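Local coordinates for erythrocyte binding antigen 140 (Plasmodium falciparum, PDB 4GF2), which probably binds a receptor on the host erythrocyte surface through the Duffy-binding-like domains carried by this part of the parasite's adhesin, at residues Thr9-Cys14 against Val67-Lys72. The protein carries 3 engineered substitutions. Sequence-based numbering, arbitrary orientation.
Sequences THLFAC and VNTEAK
T69 presses its methyl group against the backbone of helix 9-14, with CG2 lying 3.9 Å from CA of L11 and 3.8 Å from the carbonyl O of H10. A chi1 of -60° sets OG1 beside its own N, where it hydrogen-bonds to O of I65, one turn back in its helix, and puts CG2 anti to the backbone N, facing helix 9-14. Threonine suits this buried place: its hydroxyl is satisfied within its own helix and its methyl faces the partner. OG1 also meets CB of H10 at 3.8 Å, a plain van der Waals touch. The imidazole turns away from T69, so histidine can pack its CB here while ND1 makes a weak hydrogen bond to OD1 of N47.

L11 supplies the other half of the interface. Its branched end lets one methyl, CD2, reach both partners, packing on T69 CG2 at 4.1 Å and on K72, whose CB and CD it meets at 4.0 Å each. The K72 chain, fully extended beyond CG, crosses the leucine side chain at about a right angle and runs past its end, bringing NZ to 4.5 Å from L11 CD1. A long lysine fits such a partly exposed margin, offering hydrocarbon to L11.

The contact is small, burying 207 Å² in total, and is held by van der Waals contacts, without hydrogen bonds or salt bridges between the two segments. The two axes approach to 9.7 Å and cross at -73°. Nearby, C14 is disulfide-bonded to C44, tying helix 4-14 to the chain that follows the hairpin of strands 23-27 and 33-37. L11 and C14 also touch L73 on helix 56-78, A13 rests on helix 46-49, and helix 83-101 packs against V67, E70 and A71.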
ATOM      1  N   THR A   9      49.522  -7.183  -7.361  1.00 69.75           N
ATOM      2  CA  THR A   9      49.411  -5.730  -7.403  1.00 68.15           C
ATOM      3  C   THR A   9      48.371  -5.292  -8.431  1.00 63.97           C
ATOM      4  O   THR A   9      47.553  -4.412  -8.163  1.00 63.50           O
ATOM      5  CB  THR A   9      50.767  -5.078  -7.727  1.00 71.34           C
ATOM      6  OG1 THR A   9      51.745  -5.504  -6.769  1.00 76.18           O
ATOM      7  CG2 THR A   9      50.656  -3.561  -7.696  1.00 71.65           C
ATOM      8  N   HIS A  10      48.401  -5.912  -9.606  1.00 61.98           N
ATOM      9  CA  HIS A  10      47.413  -5.628 -10.644  1.00 58.59           C
ATOM     10  C   HIS A  10      46.002  -5.943 -10.147  1.00 56.58           C
ATOM     11  O   HIS A  10      45.077  -5.149 -10.317  1.00 54.09           O
ATOM     12  CB  HIS A  10      47.705  -6.448 -11.901  1.00 58.77           C
ATOM     13  CG  HIS A  10      49.038  -6.161 -12.515  1.00 62.26           C
ATOM     14  ND1 HIS A  10      49.673  -4.944 -12.382  1.00 64.56           N
ATOM     15  CD2 HIS A  10      49.861  -6.934 -13.263  1.00 63.78           C
ATOM     16  CE1 HIS A  10      50.827  -4.979 -13.024  1.00 67.46           C
ATOM     17  NE2 HIS A  10      50.966  -6.176 -13.567  1.00 66.95           N
ATOM     18  N   LEU A  11      45.848  -7.111  -9.534  1.00 58.88           N
ATOM     19  CA  LEU A  11      44.556  -7.540  -9.018  1.00 58.44           C
ATOM     20  C   LEU A  11      43.990  -6.543  -8.014  1.00 58.71           C
ATOM     21  O   LEU A  11      42.843  -6.118  -8.133  1.00 54.42           O
ATOM     22  CB  LEU A  11      44.673  -8.920  -8.367  1.00 62.72           C
ATOM     23  CG  LEU A  11      44.592 -10.108  -9.327  1.00 63.99           C
ATOM     24  CD1 LEU A  11      45.137 -11.372  -8.678  1.00 68.63           C
ATOM     25  CD2 LEU A  11      43.155 -10.318  -9.775  1.00 60.26           C
ATOM     26  N   PHE A  12      44.797  -6.170  -7.028  1.00 64.82           N
ATOM     27  CA  PHE A  12      44.324  -5.293  -5.961  1.00 69.95           C
ATOM     28  C   PHE A  12      44.209  -3.840  -6.408  1.00 66.50           C
ATOM     29  O   PHE A  12      43.464  -3.066  -5.814  1.00 65.48           O
ATOM     30  CB  PHE A  12      45.222  -5.408  -4.728  1.00 82.05           C
ATOM     31  CG  PHE A  12      45.027  -6.684  -3.964  1.00 90.44           C
ATOM     32  CD1 PHE A  12      43.865  -6.900  -3.244  1.00 92.03           C
ATOM     33  CD2 PHE A  12      45.998  -7.670  -3.972  1.00 96.41           C
ATOM     34  CE1 PHE A  12      43.673  -8.074  -2.544  1.00 95.56           C
ATOM     35  CE2 PHE A  12      45.814  -8.847  -3.270  1.00 99.94           C
ATOM     36  CZ  PHE A  12      44.650  -9.049  -2.556  1.00 99.23           C
ATOM     37  N   ALA A  13      44.941  -3.470  -7.452  1.00 65.25           N
ATOM     38  CA  ALA A  13      44.840  -2.122  -7.993  1.00 65.65           C
ATOM     39  C   ALA A  13      43.389  -1.832  -8.379  1.00 63.25           C
ATOM     40  O   ALA A  13      42.878  -0.739  -8.142  1.00 64.53           O
ATOM     41  CB  ALA A  13      45.758  -1.958  -9.193  1.00 66.03           C
ATOM     42  N   CYS A  14      42.726  -2.823  -8.965  1.00 59.83           N
ATOM     43  CA  CYS A  14      41.323  -2.686  -9.337  1.00 56.01           C
ATOM     44  C   CYS A  14      40.423  -3.111  -8.182  1.00 52.29           C
ATOM     45  O   CYS A  14      39.368  -2.522  -7.955  1.00 49.81           O
ATOM     46  CB  CYS A  14      41.013  -3.518 -10.581  1.00 54.92           C
ATOM     47  SG  CYS A  14      41.857  -2.951 -12.077  1.00 48.31           S
ATOM     48  N   VAL A  67      42.741  -6.008 -19.266  1.00 40.82           N
ATOM     49  CA  VAL A  67      41.719  -6.949 -19.720  1.00 38.66           C
ATOM     50  C   VAL A  67      41.869  -8.308 -19.038  1.00 39.63           C
ATOM     51  O   VAL A  67      40.884  -8.911 -18.613  1.00 38.62           O
ATOM     52  CB  VAL A  67      41.719  -7.133 -21.258  1.00 36.26           C
ATOM     53  CG1 VAL A  67      41.423  -5.816 -21.946  1.00 37.36           C
ATOM     54  CG2 VAL A  67      43.041  -7.720 -21.751  1.00 34.99           C
ATOM     55  N   ASN A  68      43.106  -8.778 -18.926  1.00 41.40           N
ATOM     56  CA  ASN A  68      43.388 -10.061 -18.293  1.00 40.66           C
ATOM     57  C   ASN A  68      43.013 -10.046 -16.812  1.00 39.70           C
ATOM     58  O   ASN A  68      42.527 -11.042 -16.275  1.00 38.94           O
ATOM     59  CB  ASN A  68      44.868 -10.414 -18.468  1.00 41.73           C
ATOM     60  CG  ASN A  68      45.245 -11.712 -17.787  1.00 42.54           C
ATOM     61  OD1 ASN A  68      45.634 -11.721 -16.624  1.00 43.65           O
ATOM     62  ND2 ASN A  68      45.132 -12.816 -18.514  1.00 41.11           N
ATOM     63  N   THR A  69      43.227  -8.911 -16.154  1.00 39.75           N
ATOM     64  CA  THR A  69      42.889  -8.785 -14.742  1.00 40.55           C
ATOM     65  C   THR A  69      41.375  -8.731 -14.585  1.00 41.14           C
ATOM     66  O   THR A  69      40.809  -9.377 -13.700  1.00 41.53           O
ATOM     67  CB  THR A  69      43.525  -7.536 -14.101  1.00 40.19           C
ATOM     68  OG1 THR A  69      44.952  -7.613 -14.200  1.00 42.21           O
ATOM     69  CG2 THR A  69      43.143  -7.436 -12.635  1.00 39.23           C
ATOM     70  N   GLU A  70      40.724  -7.969 -15.456  1.00 40.73           N
ATOM     71  CA  GLU A  70      39.270  -7.877 -15.455  1.00 37.95           C
ATOM     72  C   GLU A  70      38.650  -9.273 -15.507  1.00 36.88           C
ATOM     73  O   GLU A  70      37.684  -9.558 -14.802  1.00 37.18           O
ATOM     74  CB  GLU A  70      38.791  -7.030 -16.637  1.00 35.92           C
ATOM     75  CG  GLU A  70      37.279  -7.031 -16.844  1.00 34.44           C
ATOM     76  CD  GLU A  70      36.526  -6.274 -15.767  1.00 35.20           C
ATOM     77  OE1 GLU A  70      37.175  -5.599 -14.932  1.00 38.82           O
ATOM     78  OE2 GLU A  70      35.277  -6.354 -15.760  1.00 32.52           O
ATOM     79  N   ALA A  71      39.223 -10.146 -16.332  1.00 36.67           N
ATOM     80  CA  ALA A  71      38.748 -11.525 -16.450  1.00 38.46           C
ATOM     81  C   ALA A  71      38.849 -12.302 -15.128  1.00 40.66           C
ATOM     82  O   ALA A  71      37.867 -12.897 -14.681  1.00 41.52           O
ATOM     83  CB  ALA A  71      39.511 -12.247 -17.542  1.00 39.58           C
ATOM     84  N   LYS A  72      40.028 -12.302 -14.510  1.00 42.04           N
ATOM     85  CA  LYS A  72      40.212 -12.962 -13.217  1.00 43.52           C
ATOM     86  C   LYS A  72      39.163 -12.499 -12.218  1.00 40.19           C
ATOM     87  O   LYS A  72      38.509 -13.309 -11.556  1.00 39.16           O
ATOM     88  CB  LYS A  72      41.590 -12.656 -12.624  1.00 49.68           C
ATOM     89  CG  LYS A  72      42.760 -13.323 -13.308  1.00 56.34           C
ATOM     90  CD  LYS A  72      44.024 -13.142 -12.485  1.00 66.16           C
ATOM     91  CE  LYS A  72      45.263 -13.613 -13.230  1.00 75.07           C
ATOM     92  NZ  LYS A  72      46.483 -13.468 -12.384  1.00 82.65           N
TER